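PDB 5MVH: Baccell_00856 from Bacteroides cellulosilyticus DSM 14838, which is a beta-propeller glycoside hydrolase that probably cleaves rhamnose-containing glycosides as a rhamnosidase. Local coordinates for residues N181-V186 with N234-Y239; D192-Y197 with W214-H219; E350-R355 with F371-N376. One frame throughout, in Å; residues are numbered along the deposited sequence.

All three contacts lie in the outer parts of a beta-propeller built of four-stranded antiparallel sheets. Contact 1 joins the last strand of one sheet to a loop of the next. Contact 2 pairs the two strands of a hairpin within that next sheet at their open end, and its segments fall in sequence between those of contact 1. The two do not touch: their centres are 22 Å apart and their nearest atoms about 9 Å. Contact 3 ties a loop to the edge strand of a later sheet; its centre lies 40 Å from that of contact 1, across the middle of the chain, and 33 Å from that of contact 2. None of the three includes a bound ligand.

Contact 1. Residues N181-V186 with N234-Y239; sequences NRVQDV and NGVTWY
Gln184 CG stands anti to the carbonyl carbon, beside its own backbone N (chi1 -66°), and a single bend at chi2 (-68°) carries the amide to the carbonyl of Gly235. There Gln184 NE2 donates to Gly235 O over 2.9 Å, fairly straight at 159°, in the carbonyl plane and close to the plane of its own amide. The same oxygen accepts a second bond, 2.8 Å long, from Trp238 NE1, which arrives from above the carbonyl plane. NE2 of Gln184 also lies at the indole edge, with the amide turned steeply against the ring. Val183 CG1, a methyl of the beta-branched valine, is set against the carbonyl oxygens of Asn234 and Gly235, 3.4 Å from each O, and lies 4.4 Å from Val236 CG2. Glycine suits position 235, since a CB there would press on both Val183 CG1 and the preceding carbonyl. Val183 and Gln184 form a classic beta bulge opposite Met170, and both side chains start toward the loop. Trp238 in turn packs on Met170 and Leu210, so the loop bridges two successive sheets. Thus one neutral hydrogen bond, and no ion pair, joins the segments, while the indole bond within the loop helps to fix the accepting carbonyl.

Contact 2. Residues D192-Y197 with W214-H219; sequences DQRNAY and WRETWH
Glu216 OE1 is gripped by Arg194 NE, 2.8 Å away on its syn lone pair, and by His224 NE2 of the adjoining strand. Arg194 holds the carboxylate side-on, its NH2 adding a second bond to Glu216 OE2 at 3.1 Å. CG of the arginine sits between its backbone N and carbonyl carbon (chi1 62°); this and the extended chi2 lay CD over one face of Trp214, 3.8 Å from the six-membered ring's centroid in a CH-pi contact, and the bend at chi3 (51°) turns NE toward Glu216. The indole NE1 bonds to Tyr257 OH, and small Ala196 fits beside the ring as the non-hydrogen-bonded partner. At the neighbouring pair, hydrogen-bonded and antiparallel, Asn195 N meets Arg215 O at 2.7 Å and Arg215 N returns to Asn195 O at 2.8 Å. There Tyr197 OH lies over a face of the Arg215 guanidinium, whose NE bonds to Asn223 and whose NH1 bonds to Trp218 O. Replacing Arg194 by an alanine removes the methylene packed on Trp214 and would probably leave the Glu216 carboxylate, with His224 a remaining partner, freer to turn. Arginine thus serves twice, methylenes on an aromatic face and nitrogens helping, with His224, to fix the glutamate's rotation.

Contact 3. Residues E350-R355 with F371-N376; sequences EERGSR and FTDLTN
Two arginines approach the carboxylate of Asp373 from different directions. Arg352 crosses it obliquely, the guanidinium and carboxylate planes 66° apart, whereas Arg355 crosses at about a right angle with its plane turned 87° from the same group. Arg352 NE points almost straight at Asp373 OD1 (2.8 Å, 171°), meeting it on the syn side, and its NH2 adds a weak bond to that oxygen. Arg355 NH1 takes the other oxygen, Asp373 OD2, at 3.0 Å on the anti side; both NE and NH1 come in tilted from the carboxylate plane. CB of Phe371 lies over one face of the Arg352 guanidinium, toward its rim, 3.7 Å from NH1, while the ring leads away. Arg355, extended from CG to NE, runs past Thr375 in the opposite direction, with CD 3.3 Å from Thr375 O; the threonine hydroxyl itself is bonded to Phe377 O and Val356 N. The contact fastens the loop between strands 342-347 and 357-361 to an outermost strand of the sheet, 369-373. Aspartate, short and forked, can offer each arginine a separate oxygen, and Ser357 OG also bonds to OD1. Two cations sharing one carboxylate probably keep it ionised, and it partly offsets their mutual repulsion, leaving the cluster with a likely net positive charge.

Contact 1. Residues N181-V186 with N234-Y239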
# COMPACT_ATOMS: atom_id res chain seq x y z
N ASN A 181 -0.18 3.44 21.56
CA ASN A 181 1.12 3.72 22.14
C ASN A 181 2.14 3.82 21.02
O ASN A 181 2.02 3.10 20.03
CB ASN A 181 1.51 2.62 23.10
CG ASN A 181 0.71 2.68 24.38
OD1 ASN A 181 0.87 3.61 25.17
ND2 ASN A 181 -0.17 1.71 24.59
N ARG A 182 3.10 4.72 21.17
CA ARG A 182 4.24 4.78 20.23
C ARG A 182 5.07 3.50 20.31
O ARG A 182 5.36 3.03 21.40
CB ARG A 182 5.14 5.97 20.54
CG ARG A 182 6.36 6.13 19.63
CD ARG A 182 6.00 6.74 18.27
NE ARG A 182 5.95 8.22 18.33
CZ ARG A 182 4.85 8.98 18.24
NH1 ARG A 182 3.64 8.48 18.07
NH2 ARG A 182 4.98 10.29 18.34
N VAL A 183 5.48 2.97 19.15
CA VAL A 183 6.40 1.81 19.12
C VAL A 183 7.78 2.26 18.73
O VAL A 183 8.75 1.91 19.39
CB VAL A 183 5.96 0.71 18.14
CG1 VAL A 183 6.76 -0.56 18.40
CG2 VAL A 183 4.49 0.41 18.28
N GLN A 184 7.87 3.01 17.63
CA GLN A 184 9.13 3.48 17.08
C GLN A 184 8.97 4.92 16.59
O GLN A 184 8.06 5.23 15.82
CB GLN A 184 9.60 2.59 15.94
CG GLN A 184 9.97 1.14 16.34
CD GLN A 184 11.22 1.05 17.21
OE1 GLN A 184 11.99 2.01 17.31
NE2 GLN A 184 11.43 -0.11 17.86
N ASP A 185 9.90 5.74 17.09
CA ASP A 185 10.10 7.18 16.79
C ASP A 185 11.23 7.34 15.76
O ASP A 185 11.24 8.28 14.96
CB ASP A 185 10.61 7.91 18.08
CG ASP A 185 9.51 8.28 19.06
OD1 ASP A 185 8.48 8.74 18.62
OD2 ASP A 185 9.69 8.17 20.32
N VAL A 186 12.26 6.51 15.89
CA VAL A 186 13.34 6.49 14.91
C VAL A 186 13.79 5.06 14.63
O VAL A 186 14.60 4.46 15.33
CB VAL A 186 14.49 7.47 15.19
CG1 VAL A 186 15.41 6.99 16.32
CG2 VAL A 186 15.24 7.74 13.88
N ASN A 234 5.65 -6.99 17.11
CA ASN A 234 4.86 -5.77 16.97
C ASN A 234 5.69 -4.50 16.92
O ASN A 234 5.26 -3.44 17.40
CB ASN A 234 3.78 -5.71 18.04
CG ASN A 234 2.71 -6.76 17.86
OD1 ASN A 234 2.53 -7.30 16.77
ND2 ASN A 234 1.95 -7.00 18.92
N GLY A 235 6.89 -4.61 16.32
CA GLY A 235 7.74 -3.46 16.01
C GLY A 235 8.80 -3.10 17.03
O GLY A 235 9.46 -2.07 16.88
N VAL A 236 8.98 -3.93 18.08
CA VAL A 236 9.93 -3.57 19.15
C VAL A 236 11.37 -3.91 18.75
O VAL A 236 12.28 -3.06 18.83
CB VAL A 236 9.59 -4.24 20.51
CG1 VAL A 236 10.60 -3.84 21.58
CG2 VAL A 236 8.19 -3.88 20.99
N THR A 237 11.57 -5.15 18.31
CA THR A 237 12.85 -5.61 17.83
C THR A 237 12.78 -5.96 16.33
O THR A 237 11.74 -6.39 15.81
CB THR A 237 13.37 -6.80 18.68
OG1 THR A 237 12.48 -7.92 18.59
CG2 THR A 237 13.49 -6.40 20.14
N TRP A 238 13.89 -5.76 15.64
CA TRP A 238 13.94 -5.87 14.20
C TRP A 238 15.06 -6.76 13.74
O TRP A 238 16.12 -6.76 14.33
CB TRP A 238 14.07 -4.47 13.56
CG TRP A 238 12.82 -3.70 13.76
CD1 TRP A 238 12.46 -2.98 14.87
CD2 TRP A 238 11.71 -3.63 12.87
NE1 TRP A 238 11.21 -2.45 14.71
CE2 TRP A 238 10.72 -2.84 13.49
CE3 TRP A 238 11.45 -4.17 11.61
CZ2 TRP A 238 9.49 -2.55 12.87
CZ3 TRP A 238 10.20 -3.89 10.98
CH2 TRP A 238 9.26 -3.08 11.63
N TYR A 239 14.79 -7.53 12.69
CA TYR A 239 15.70 -8.50 12.09
C TYR A 239 15.87 -8.34 10.59
O TYR A 239 14.99 -7.80 9.90
CB TYR A 239 15.17 -9.91 12.37
CG TYR A 239 15.27 -10.23 13.82
CD1 TYR A 239 14.24 -9.87 14.71
CD2 TYR A 239 16.38 -10.90 14.33
CE1 TYR A 239 14.35 -10.15 16.07
CE2 TYR A 239 16.49 -11.19 15.68
CZ TYR A 239 15.48 -10.81 16.56
OH TYR A 239 15.60 -11.10 17.91

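Contact 2. Residues D192-Y197 with W214-H219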
# COMPACT_ATOMS: atom_id res chain seq x y z
N ASP A 192 20.28 13.04 8.80
CA ASP A 192 20.27 14.41 8.27
C ASP A 192 21.00 14.55 6.94
O ASP A 192 21.54 15.62 6.61
CB ASP A 192 20.84 15.38 9.31
CG ASP A 192 19.79 16.25 9.87
OD1 ASP A 192 19.10 15.79 10.80
OD2 ASP A 192 19.63 17.38 9.33
N GLN A 193 20.98 13.46 6.18
CA GLN A 193 21.76 13.29 4.98
C GLN A 193 20.87 12.91 3.81
O GLN A 193 20.95 13.53 2.74
CB GLN A 193 22.76 12.16 5.21
CG GLN A 193 23.85 12.03 4.18
CD GLN A 193 25.11 12.72 4.62
OE1 GLN A 193 25.55 13.67 3.98
NE2 GLN A 193 25.69 12.26 5.73
N ARG A 194 20.06 11.86 4.02
CA ARG A 194 19.23 11.24 3.01
C ARG A 194 17.80 11.06 3.48
O ARG A 194 17.48 11.14 4.68
CB ARG A 194 19.80 9.88 2.58
CG ARG A 194 19.88 8.81 3.68
CD ARG A 194 20.65 7.55 3.21
NE ARG A 194 21.93 7.98 2.65
CZ ARG A 194 23.01 8.33 3.35
NH1 ARG A 194 23.05 8.24 4.68
NH2 ARG A 194 24.08 8.78 2.70
N ASN A 195 16.96 10.80 2.49
CA ASN A 195 15.54 10.58 2.66
C ASN A 195 15.25 9.10 2.43
O ASN A 195 16.05 8.38 1.85
CB ASN A 195 14.82 11.42 1.64
CG ASN A 195 15.16 12.88 1.77
OD1 ASN A 195 15.66 13.53 0.83
ND2 ASN A 195 14.93 13.40 2.96
N ALA A 196 14.07 8.67 2.87
CA ALA A 196 13.65 7.28 2.72
C ALA A 196 12.15 7.24 2.47
O ALA A 196 11.45 8.14 2.93
CB ALA A 196 13.99 6.49 3.96
N TYR A 197 11.72 6.23 1.70
CA TYR A 197 10.31 6.02 1.31
C TYR A 197 10.02 4.53 1.42
O TYR A 197 10.66 3.74 0.77
CB TYR A 197 10.08 6.48 -0.15
CG TYR A 197 10.34 7.95 -0.31
CD1 TYR A 197 9.34 8.88 -0.07
CD2 TYR A 197 11.59 8.43 -0.62
CE1 TYR A 197 9.58 10.23 -0.17
CE2 TYR A 197 11.84 9.80 -0.70
CZ TYR A 197 10.83 10.68 -0.48
OH TYR A 197 11.10 12.03 -0.59
N TRP A 214 16.16 4.47 -0.45
CA TRP A 214 16.78 5.72 -0.06
C TRP A 214 16.60 6.75 -1.19
O TRP A 214 16.38 6.41 -2.36
CB TRP A 214 18.29 5.53 0.16
CG TRP A 214 18.70 4.59 1.28
CD1 TRP A 214 19.41 3.45 1.14
CD2 TRP A 214 18.50 4.77 2.69
NE1 TRP A 214 19.63 2.85 2.38
CE2 TRP A 214 19.09 3.65 3.35
CE3 TRP A 214 17.87 5.75 3.46
CZ2 TRP A 214 19.06 3.51 4.73
CZ3 TRP A 214 17.83 5.59 4.84
CH2 TRP A 214 18.40 4.46 5.46
N ARG A 215 16.77 8.02 -0.82
CA ARG A 215 16.85 9.12 -1.76
C ARG A 215 17.88 10.09 -1.22
O ARG A 215 17.71 10.63 -0.15
CB ARG A 215 15.50 9.78 -2.01
CG ARG A 215 15.55 10.92 -3.05
CD ARG A 215 14.29 11.77 -3.08
NE ARG A 215 13.16 11.02 -3.58
CZ ARG A 215 11.95 11.51 -3.85
NH1 ARG A 215 11.66 12.79 -3.68
NH2 ARG A 215 11.01 10.69 -4.30
N GLU A 216 18.97 10.28 -1.96
CA GLU A 216 20.06 11.16 -1.50
C GLU A 216 19.74 12.63 -1.44
O GLU A 216 20.09 13.28 -0.45
CB GLU A 216 21.33 10.96 -2.35
CG GLU A 216 22.05 9.63 -2.10
CD GLU A 216 22.23 9.29 -0.62
OE1 GLU A 216 21.58 8.32 -0.15
OE2 GLU A 216 23.04 9.97 0.08
N THR A 217 19.10 13.15 -2.48
CA THR A 217 18.70 14.55 -2.53
C THR A 217 17.19 14.65 -2.34
O THR A 217 16.55 13.68 -1.96
CB THR A 217 19.14 15.24 -3.83
OG1 THR A 217 18.34 14.77 -4.92
CG2 THR A 217 20.63 14.99 -4.12
N TRP A 218 16.62 15.83 -2.56
CA TRP A 218 15.18 15.98 -2.52
C TRP A 218 14.51 15.48 -3.80
O TRP A 218 13.31 15.33 -3.82
CB TRP A 218 14.79 17.46 -2.31
CG TRP A 218 15.37 18.03 -1.03
CD1 TRP A 218 16.34 19.00 -0.93
CD2 TRP A 218 15.04 17.65 0.31
NE1 TRP A 218 16.60 19.27 0.39
CE2 TRP A 218 15.83 18.45 1.17
CE3 TRP A 218 14.14 16.74 0.86
CZ2 TRP A 218 15.76 18.33 2.57
CZ3 TRP A 218 14.06 16.64 2.27
CH2 TRP A 218 14.87 17.41 3.09
N HIS A 219 15.29 15.23 -4.85
CA HIS A 219 14.76 14.93 -6.19
C HIS A 219 14.64 13.42 -6.41
O HIS A 219 15.56 12.68 -6.08
CB HIS A 219 15.66 15.52 -7.29
O HOH W 1 22.93 12.62 0.58

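Contact 3. Residues E350-R355 with F371-N376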
# COMPACT_ATOMS: atom_id res chain seq x y z
N GLU A 350 0.38 2.08 -20.16
CA GLU A 350 -0.02 2.71 -21.46
C GLU A 350 0.15 1.77 -22.68
O GLU A 350 -0.60 1.87 -23.65
CB GLU A 350 0.72 4.03 -21.71
CG GLU A 350 2.23 3.94 -21.88
CD GLU A 350 2.85 5.23 -22.40
OE1 GLU A 350 4.08 5.39 -22.30
OE2 GLU A 350 2.12 6.12 -22.90
N GLU A 351 1.12 0.86 -22.60
CA GLU A 351 1.26 -0.21 -23.62
C GLU A 351 0.05 -1.14 -23.73
O GLU A 351 -0.15 -1.76 -24.76
CB GLU A 351 2.51 -1.05 -23.33
CG GLU A 351 3.80 -0.26 -23.46
CD GLU A 351 5.05 -1.12 -23.42
OE1 GLU A 351 4.94 -2.32 -23.10
OE2 GLU A 351 6.13 -0.58 -23.71
N ARG A 352 -0.71 -1.28 -22.66
CA ARG A 352 -1.90 -2.10 -22.65
C ARG A 352 -3.18 -1.26 -22.57
O ARG A 352 -4.18 -1.74 -22.05
CB ARG A 352 -1.82 -3.10 -21.51
CG ARG A 352 -0.54 -3.92 -21.56
CD ARG A 352 -0.57 -5.05 -20.55
NE ARG A 352 -1.54 -6.07 -20.94
CZ ARG A 352 -1.31 -7.12 -21.72
NH1 ARG A 352 -0.10 -7.37 -22.21
NH2 ARG A 352 -2.31 -7.94 -22.01
N GLY A 353 -3.14 -0.04 -23.10
CA GLY A 353 -4.27 0.88 -23.08
C GLY A 353 -4.71 1.36 -21.71
O GLY A 353 -5.86 1.73 -21.52
N SER A 354 -3.81 1.32 -20.73
CA SER A 354 -4.10 1.77 -19.35
C SER A 354 -5.29 1.05 -18.71
O SER A 354 -6.04 1.62 -17.92
CB SER A 354 -4.25 3.28 -19.33
OG SER A 354 -3.05 3.89 -19.78
N ARG A 355 -5.43 -0.22 -19.04
CA ARG A 355 -6.40 -1.09 -18.41
C ARG A 355 -5.85 -1.57 -17.08
O ARG A 355 -4.67 -1.37 -16.77
CB ARG A 355 -6.68 -2.31 -19.29
CG ARG A 355 -7.31 -1.94 -20.62
CD ARG A 355 -7.25 -3.10 -21.58
NE ARG A 355 -8.02 -2.82 -22.77
CZ ARG A 355 -8.20 -3.68 -23.79
NH1 ARG A 355 -7.65 -4.89 -23.77
NH2 ARG A 355 -8.91 -3.30 -24.84
N PHE A 371 0.30 -12.46 -19.19
CA PHE A 371 -0.27 -11.13 -19.05
C PHE A 371 -1.70 -11.18 -19.53
O PHE A 371 -1.98 -11.71 -20.60
CB PHE A 371 0.54 -10.11 -19.83
CG PHE A 371 2.00 -10.11 -19.46
CD1 PHE A 371 2.89 -10.93 -20.13
CD2 PHE A 371 2.46 -9.37 -18.38
CE1 PHE A 371 4.23 -10.97 -19.76
CE2 PHE A 371 3.80 -9.39 -18.01
CZ PHE A 371 4.69 -10.19 -18.71
N THR A 372 -2.59 -10.64 -18.72
CA THR A 372 -4.01 -10.67 -19.00
C THR A 372 -4.60 -9.33 -18.59
O THR A 372 -4.30 -8.83 -17.50
CB THR A 372 -4.73 -11.78 -18.20
OG1 THR A 372 -4.61 -11.52 -16.81
CG2 THR A 372 -4.17 -13.16 -18.47
N ASP A 373 -5.41 -8.73 -19.45
CA ASP A 373 -6.15 -7.52 -19.08
C ASP A 373 -7.40 -7.90 -18.33
O ASP A 373 -8.11 -8.83 -18.73
CB ASP A 373 -6.48 -6.67 -20.31
CG ASP A 373 -5.24 -6.05 -20.94
OD1 ASP A 373 -4.24 -5.86 -20.20
OD2 ASP A 373 -5.23 -5.76 -22.17
N LEU A 374 -7.65 -7.20 -17.23
CA LEU A 374 -8.83 -7.49 -16.37
C LEU A 374 -10.02 -6.57 -16.56
O LEU A 374 -11.12 -6.87 -16.08
CB LEU A 374 -8.37 -7.50 -14.92
CG LEU A 374 -7.17 -8.39 -14.60
CD1 LEU A 374 -6.89 -8.37 -13.11
CD2 LEU A 374 -7.42 -9.82 -15.07
N THR A 375 -9.80 -5.45 -17.23
CA THR A 375 -10.84 -4.54 -17.69
C THR A 375 -10.69 -4.35 -19.20
O THR A 375 -9.58 -4.41 -19.73
CB THR A 375 -10.77 -3.15 -17.00
OG1 THR A 375 -9.51 -2.51 -17.26
CG2 THR A 375 -10.95 -3.29 -15.51
N ASN A 376 -11.81 -4.08 -19.87
CA ASN A 376 -11.82 -3.81 -21.32
C ASN A 376 -11.79 -2.32 -21.60
O ASN A 376 -11.87 -1.91 -22.76
CB ASN A 376 -13.01 -4.50 -22.03
CG ASN A 376 -14.39 -3.96 -21.63
OD1 ASN A 376 -14.53 -2.90 -21.00
ND2 ASN A 376 -15.42 -4.67 -22.04